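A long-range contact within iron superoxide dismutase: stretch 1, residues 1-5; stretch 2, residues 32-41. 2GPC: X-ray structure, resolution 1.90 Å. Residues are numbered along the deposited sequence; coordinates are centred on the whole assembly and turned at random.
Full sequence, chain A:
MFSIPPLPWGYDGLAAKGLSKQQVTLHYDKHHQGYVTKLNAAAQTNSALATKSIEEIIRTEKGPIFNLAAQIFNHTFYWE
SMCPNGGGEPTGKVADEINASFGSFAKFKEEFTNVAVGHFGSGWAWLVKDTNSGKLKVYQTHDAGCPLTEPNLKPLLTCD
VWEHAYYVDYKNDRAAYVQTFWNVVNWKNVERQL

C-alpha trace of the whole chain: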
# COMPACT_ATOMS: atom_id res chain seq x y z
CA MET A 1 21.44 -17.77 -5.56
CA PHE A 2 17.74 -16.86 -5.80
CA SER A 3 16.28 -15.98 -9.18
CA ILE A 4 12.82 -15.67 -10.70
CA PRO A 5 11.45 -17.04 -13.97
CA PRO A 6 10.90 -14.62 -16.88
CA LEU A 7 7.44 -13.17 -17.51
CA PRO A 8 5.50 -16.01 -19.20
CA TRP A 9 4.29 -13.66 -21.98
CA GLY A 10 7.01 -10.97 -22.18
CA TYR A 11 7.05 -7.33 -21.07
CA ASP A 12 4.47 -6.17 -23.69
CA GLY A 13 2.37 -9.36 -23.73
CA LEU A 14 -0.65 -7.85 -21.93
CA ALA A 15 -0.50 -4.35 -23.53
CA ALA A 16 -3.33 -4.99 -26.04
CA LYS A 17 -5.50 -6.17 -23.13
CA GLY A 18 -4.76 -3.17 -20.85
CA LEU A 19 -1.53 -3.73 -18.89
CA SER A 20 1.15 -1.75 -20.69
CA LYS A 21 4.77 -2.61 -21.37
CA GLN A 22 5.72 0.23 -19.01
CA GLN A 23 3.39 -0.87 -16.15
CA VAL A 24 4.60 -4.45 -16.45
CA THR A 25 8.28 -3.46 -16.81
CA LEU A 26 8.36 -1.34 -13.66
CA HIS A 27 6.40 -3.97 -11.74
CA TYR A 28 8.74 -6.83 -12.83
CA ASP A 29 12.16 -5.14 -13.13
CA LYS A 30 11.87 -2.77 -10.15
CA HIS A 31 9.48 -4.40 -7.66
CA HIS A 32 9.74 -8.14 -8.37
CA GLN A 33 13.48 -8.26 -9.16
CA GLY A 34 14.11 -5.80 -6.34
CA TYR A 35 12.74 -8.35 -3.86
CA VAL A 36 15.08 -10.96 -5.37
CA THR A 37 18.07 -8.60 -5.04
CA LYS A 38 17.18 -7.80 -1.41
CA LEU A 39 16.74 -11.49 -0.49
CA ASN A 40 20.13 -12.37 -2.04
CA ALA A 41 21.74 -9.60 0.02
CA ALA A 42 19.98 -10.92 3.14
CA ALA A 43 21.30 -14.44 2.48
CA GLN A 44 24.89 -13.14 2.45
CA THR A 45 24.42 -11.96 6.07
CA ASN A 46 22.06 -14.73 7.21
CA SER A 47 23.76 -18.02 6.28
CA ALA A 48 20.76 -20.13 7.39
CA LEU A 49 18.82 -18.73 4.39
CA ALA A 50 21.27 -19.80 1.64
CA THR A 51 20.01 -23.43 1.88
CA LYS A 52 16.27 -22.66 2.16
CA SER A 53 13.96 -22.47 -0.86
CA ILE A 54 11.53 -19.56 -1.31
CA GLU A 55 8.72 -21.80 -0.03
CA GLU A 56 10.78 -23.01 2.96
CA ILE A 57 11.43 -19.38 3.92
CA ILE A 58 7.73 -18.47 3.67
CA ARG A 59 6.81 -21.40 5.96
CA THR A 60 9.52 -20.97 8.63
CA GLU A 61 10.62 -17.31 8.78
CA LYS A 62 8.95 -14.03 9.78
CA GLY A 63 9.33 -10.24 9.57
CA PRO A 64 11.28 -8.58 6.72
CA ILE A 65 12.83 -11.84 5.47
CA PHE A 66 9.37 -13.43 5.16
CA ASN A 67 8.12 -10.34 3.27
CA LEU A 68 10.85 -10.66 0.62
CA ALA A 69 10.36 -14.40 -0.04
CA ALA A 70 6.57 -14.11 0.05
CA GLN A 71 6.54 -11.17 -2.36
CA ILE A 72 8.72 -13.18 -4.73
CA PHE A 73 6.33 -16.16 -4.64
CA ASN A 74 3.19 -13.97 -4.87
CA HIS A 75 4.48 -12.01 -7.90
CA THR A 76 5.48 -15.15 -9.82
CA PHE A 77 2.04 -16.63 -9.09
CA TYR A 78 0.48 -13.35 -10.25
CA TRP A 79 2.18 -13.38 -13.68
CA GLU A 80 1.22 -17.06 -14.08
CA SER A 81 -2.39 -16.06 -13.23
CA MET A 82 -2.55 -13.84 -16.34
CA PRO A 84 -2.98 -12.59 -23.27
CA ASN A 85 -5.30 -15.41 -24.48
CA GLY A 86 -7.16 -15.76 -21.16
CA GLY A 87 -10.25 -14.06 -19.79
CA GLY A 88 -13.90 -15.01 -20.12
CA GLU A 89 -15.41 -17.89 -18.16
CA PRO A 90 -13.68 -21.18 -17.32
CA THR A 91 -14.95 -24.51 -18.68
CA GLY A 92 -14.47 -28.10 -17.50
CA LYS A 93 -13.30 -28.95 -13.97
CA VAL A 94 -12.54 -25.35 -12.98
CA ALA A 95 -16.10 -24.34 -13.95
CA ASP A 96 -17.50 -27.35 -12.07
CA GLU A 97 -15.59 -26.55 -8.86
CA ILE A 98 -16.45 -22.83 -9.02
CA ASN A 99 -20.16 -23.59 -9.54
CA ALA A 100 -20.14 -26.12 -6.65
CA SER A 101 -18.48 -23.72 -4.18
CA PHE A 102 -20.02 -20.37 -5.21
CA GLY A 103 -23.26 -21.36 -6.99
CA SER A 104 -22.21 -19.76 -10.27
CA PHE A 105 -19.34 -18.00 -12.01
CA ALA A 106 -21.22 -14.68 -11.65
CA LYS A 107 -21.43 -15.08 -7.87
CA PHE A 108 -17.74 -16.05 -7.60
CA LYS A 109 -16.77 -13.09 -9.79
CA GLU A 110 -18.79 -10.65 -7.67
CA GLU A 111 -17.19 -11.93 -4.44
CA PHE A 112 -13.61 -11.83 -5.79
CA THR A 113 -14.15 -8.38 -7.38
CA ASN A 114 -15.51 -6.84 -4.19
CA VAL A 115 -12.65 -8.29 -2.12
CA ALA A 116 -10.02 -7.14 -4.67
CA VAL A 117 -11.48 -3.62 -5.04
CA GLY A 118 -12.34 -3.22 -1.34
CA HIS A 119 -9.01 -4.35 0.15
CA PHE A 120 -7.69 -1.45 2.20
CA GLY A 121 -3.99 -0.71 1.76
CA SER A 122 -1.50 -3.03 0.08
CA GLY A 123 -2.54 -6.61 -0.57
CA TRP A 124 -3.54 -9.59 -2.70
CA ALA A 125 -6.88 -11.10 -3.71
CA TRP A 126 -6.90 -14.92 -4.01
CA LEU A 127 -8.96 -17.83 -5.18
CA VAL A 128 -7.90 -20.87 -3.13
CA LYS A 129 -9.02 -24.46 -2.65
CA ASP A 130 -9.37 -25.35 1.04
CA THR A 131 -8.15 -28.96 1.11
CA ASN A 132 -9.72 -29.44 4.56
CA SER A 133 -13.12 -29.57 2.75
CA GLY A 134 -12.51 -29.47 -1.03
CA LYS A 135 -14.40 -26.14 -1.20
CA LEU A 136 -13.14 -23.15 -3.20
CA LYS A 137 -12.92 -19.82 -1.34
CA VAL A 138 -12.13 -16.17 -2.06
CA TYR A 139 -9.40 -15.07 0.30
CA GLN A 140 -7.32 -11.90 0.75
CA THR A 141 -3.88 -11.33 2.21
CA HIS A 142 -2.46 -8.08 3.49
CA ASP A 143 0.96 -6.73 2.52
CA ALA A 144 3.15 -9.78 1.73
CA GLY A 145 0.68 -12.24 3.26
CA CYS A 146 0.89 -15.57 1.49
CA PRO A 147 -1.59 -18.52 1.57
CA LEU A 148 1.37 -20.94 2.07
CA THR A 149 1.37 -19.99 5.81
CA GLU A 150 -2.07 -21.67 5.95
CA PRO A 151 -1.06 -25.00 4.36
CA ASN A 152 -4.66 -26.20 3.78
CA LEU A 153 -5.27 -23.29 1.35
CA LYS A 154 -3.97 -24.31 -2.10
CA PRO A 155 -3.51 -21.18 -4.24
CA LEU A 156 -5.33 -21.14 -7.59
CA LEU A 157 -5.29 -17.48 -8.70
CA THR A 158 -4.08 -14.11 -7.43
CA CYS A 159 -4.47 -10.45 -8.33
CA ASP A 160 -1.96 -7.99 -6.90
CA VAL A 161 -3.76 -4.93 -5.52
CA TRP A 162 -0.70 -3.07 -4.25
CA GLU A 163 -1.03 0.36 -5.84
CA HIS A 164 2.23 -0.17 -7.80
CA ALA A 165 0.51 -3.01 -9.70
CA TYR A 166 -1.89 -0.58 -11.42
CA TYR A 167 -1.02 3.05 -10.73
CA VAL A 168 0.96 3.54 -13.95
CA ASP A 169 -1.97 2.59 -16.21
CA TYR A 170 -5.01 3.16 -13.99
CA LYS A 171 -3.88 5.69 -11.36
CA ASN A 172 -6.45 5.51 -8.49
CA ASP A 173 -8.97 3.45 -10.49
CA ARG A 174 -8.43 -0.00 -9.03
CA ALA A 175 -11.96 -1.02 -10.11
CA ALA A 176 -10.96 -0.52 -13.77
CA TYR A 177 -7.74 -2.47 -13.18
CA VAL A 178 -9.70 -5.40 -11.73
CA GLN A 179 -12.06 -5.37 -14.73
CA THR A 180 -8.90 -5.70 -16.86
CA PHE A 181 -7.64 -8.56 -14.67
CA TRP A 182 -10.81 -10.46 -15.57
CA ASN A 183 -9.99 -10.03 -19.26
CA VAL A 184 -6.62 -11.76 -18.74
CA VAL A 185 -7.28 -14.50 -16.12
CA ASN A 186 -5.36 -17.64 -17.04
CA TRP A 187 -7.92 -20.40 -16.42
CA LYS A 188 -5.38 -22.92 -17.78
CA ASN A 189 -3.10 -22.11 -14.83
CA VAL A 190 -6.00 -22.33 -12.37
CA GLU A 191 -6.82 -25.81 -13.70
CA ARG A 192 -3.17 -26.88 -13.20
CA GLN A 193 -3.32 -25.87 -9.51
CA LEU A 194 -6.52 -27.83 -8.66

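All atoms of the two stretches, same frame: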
# COMPACT_ATOMS: atom_id res chain seq x y z
N MET A 1 22.17 -18.97 -6.06
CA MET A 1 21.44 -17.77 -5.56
C MET A 1 20.00 -17.71 -6.09
O MET A 1 19.65 -18.36 -7.08
CB MET A 1 22.21 -16.50 -5.90
CG MET A 1 23.47 -16.35 -5.03
SD MET A 1 24.32 -14.78 -5.16
CE MET A 1 23.20 -13.71 -4.54
N PHE A 2 19.15 -16.93 -5.42
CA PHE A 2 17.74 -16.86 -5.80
C PHE A 2 17.58 -16.12 -7.12
O PHE A 2 18.24 -15.10 -7.37
CB PHE A 2 16.89 -16.18 -4.72
CG PHE A 2 16.85 -16.93 -3.43
CD1 PHE A 2 16.13 -18.11 -3.32
CD2 PHE A 2 17.55 -16.47 -2.32
CE1 PHE A 2 16.10 -18.82 -2.13
CE2 PHE A 2 17.53 -17.17 -1.12
CZ PHE A 2 16.80 -18.34 -1.02
N SER A 3 16.71 -16.66 -7.97
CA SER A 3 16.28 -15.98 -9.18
C SER A 3 14.79 -16.20 -9.38
O SER A 3 14.16 -16.99 -8.66
CB SER A 3 17.08 -16.44 -10.40
OG SER A 3 16.76 -17.77 -10.74
N ILE A 4 14.21 -15.48 -10.33
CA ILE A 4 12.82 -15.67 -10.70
C ILE A 4 12.71 -15.96 -12.19
O ILE A 4 13.53 -15.49 -12.99
CB ILE A 4 11.95 -14.45 -10.34
CG1 ILE A 4 12.55 -13.16 -10.91
CG2 ILE A 4 11.75 -14.38 -8.81
CD1 ILE A 4 11.62 -11.96 -10.78
N PRO A 5 11.69 -16.73 -12.56
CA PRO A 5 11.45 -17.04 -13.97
C PRO A 5 11.09 -15.77 -14.74
O PRO A 5 10.59 -14.81 -14.13
CB PRO A 5 10.27 -18.02 -13.94
CG PRO A 5 10.07 -18.41 -12.50
CD PRO A 5 10.69 -17.36 -11.67
N HIS A 32 9.55 -6.70 -8.51
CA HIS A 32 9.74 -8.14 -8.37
C HIS A 32 11.23 -8.49 -8.27
O HIS A 32 11.64 -9.19 -7.34
CB HIS A 32 9.07 -8.89 -9.52
CG HIS A 32 8.82 -10.34 -9.23
ND1 HIS A 32 8.31 -11.20 -10.18
CD2 HIS A 32 8.99 -11.08 -8.11
CE1 HIS A 32 8.19 -12.41 -9.66
NE2 HIS A 32 8.60 -12.36 -8.40
N GLN A 33 12.04 -7.98 -9.19
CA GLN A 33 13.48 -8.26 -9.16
C GLN A 33 14.14 -7.62 -7.96
O GLN A 33 15.14 -8.14 -7.46
CB GLN A 33 14.17 -7.82 -10.45
CG GLN A 33 13.83 -8.72 -11.63
CD GLN A 33 14.69 -9.98 -11.74
OE1 GLN A 33 15.27 -10.46 -10.74
NE2 GLN A 33 14.75 -10.54 -12.95
N GLY A 34 13.60 -6.49 -7.51
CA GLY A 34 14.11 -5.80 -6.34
C GLY A 34 14.00 -6.68 -5.10
O GLY A 34 14.92 -6.69 -4.28
N TYR A 35 12.90 -7.41 -4.97
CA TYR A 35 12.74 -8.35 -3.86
C TYR A 35 13.79 -9.46 -3.95
O TYR A 35 14.35 -9.87 -2.93
CB TYR A 35 11.33 -8.96 -3.85
CG TYR A 35 10.23 -7.98 -3.50
CD1 TYR A 35 10.28 -7.25 -2.32
CD2 TYR A 35 9.14 -7.80 -4.34
CE1 TYR A 35 9.28 -6.37 -1.98
CE2 TYR A 35 8.11 -6.90 -4.00
CZ TYR A 35 8.20 -6.20 -2.81
OH TYR A 35 7.23 -5.31 -2.45
N VAL A 36 14.06 -9.93 -5.16
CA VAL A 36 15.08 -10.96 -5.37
C VAL A 36 16.47 -10.45 -4.97
O VAL A 36 17.21 -11.14 -4.26
CB VAL A 36 15.10 -11.44 -6.84
CG1 VAL A 36 16.25 -12.41 -7.07
CG2 VAL A 36 13.78 -12.08 -7.22
N THR A 37 16.81 -9.23 -5.40
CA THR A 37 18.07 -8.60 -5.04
C THR A 37 18.22 -8.48 -3.52
O THR A 37 19.24 -8.88 -2.95
CB THR A 37 18.17 -7.22 -5.73
OG1 THR A 37 18.19 -7.41 -7.15
CG2 THR A 37 19.48 -6.49 -5.38
N LYS A 38 17.18 -7.98 -2.86
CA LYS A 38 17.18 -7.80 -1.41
C LYS A 38 17.30 -9.12 -0.65
O LYS A 38 18.00 -9.20 0.36
CB LYS A 38 15.93 -7.02 -0.96
CG LYS A 38 16.00 -5.52 -1.26
CD LYS A 38 14.74 -4.76 -0.81
CE LYS A 38 13.67 -4.73 -1.90
NZ LYS A 38 12.67 -3.63 -1.73
N LEU A 39 16.66 -10.18 -1.14
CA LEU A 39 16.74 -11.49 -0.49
C LEU A 39 18.14 -12.11 -0.62
O LEU A 39 18.64 -12.75 0.30
CB LEU A 39 15.70 -12.45 -1.07
CG LEU A 39 15.61 -13.82 -0.38
CD1 LEU A 39 15.37 -13.66 1.13
CD2 LEU A 39 14.53 -14.68 -1.01
N ASN A 40 18.75 -11.96 -1.80
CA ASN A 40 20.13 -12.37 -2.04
C ASN A 40 21.12 -11.64 -1.12
O ASN A 40 22.03 -12.25 -0.57
CB ASN A 40 20.49 -12.18 -3.52
CG ASN A 40 20.01 -13.33 -4.40
OD1 ASN A 40 19.93 -14.48 -3.95
ND2 ASN A 40 19.66 -13.03 -5.64
N ALA A 41 20.92 -10.34 -0.92
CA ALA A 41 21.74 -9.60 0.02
C ALA A 41 21.52 -10.15 1.43
O ALA A 41 22.48 -10.38 2.15
CB ALA A 41 21.41 -8.12 -0.02
O HOH W 1 16.02 -13.28 -11.00

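The extended N-terminal segment lies along one side of a helix, pinned by a two-pronged amide hydrogen bond at Asn40 and sealed by apolar side chains that pack against Val36, Leu39 and His32. The contact buries 483 Å², both sides summed.

Asn40 supplies the polar anchor. Its CB points sideways, but with chi1 at -82° the end of the side chain comes nearer the segment and meets the backbone of Phe2 with both amide atoms: Phe2 N donates to Asn40 OD1 at 3.0 Å, and Asn40 ND2 donates to Phe2 O at 3.0 Å. A primary amide suits this place because it carries a donor and an acceptor side by side, matching the N-H and C=O of a single residue in a segment that has no regular strand or helix to pair them. Met1, its chi3 at 65°, lays its terminal methyl against the same amide, CE lying 3.2 Å from Asn40 CG.

Phe2 and Ile4 both point toward the helix, whereas Ser3 between them points away and is exposed, as suits a small polar residue. The flat Phe2 ring offers a face to Leu39, whose CD2 sits 3.9 Å from the ring centroid in a CH-pi contact. Ile4 fills the space between Val36 and His32: its CG2 packs 3.5 Å from Val36 CG2, and its CD1 lies over a face of the His32 ring, 3.5 Å from the centroid, in a CH-pi contact. Both ring nitrogens of His32 are hydrogen-bonded elsewhere in the structure, leaving a face free for this methyl. Val36, buried and beta-branched, spreads two methyls along the segment, its CG1 lying 3.4 Å from Phe2 O.

A water completes the join, accepting from Ile4 N at 2.9 Å and donating to Gln33 OE1 at 2.9 Å.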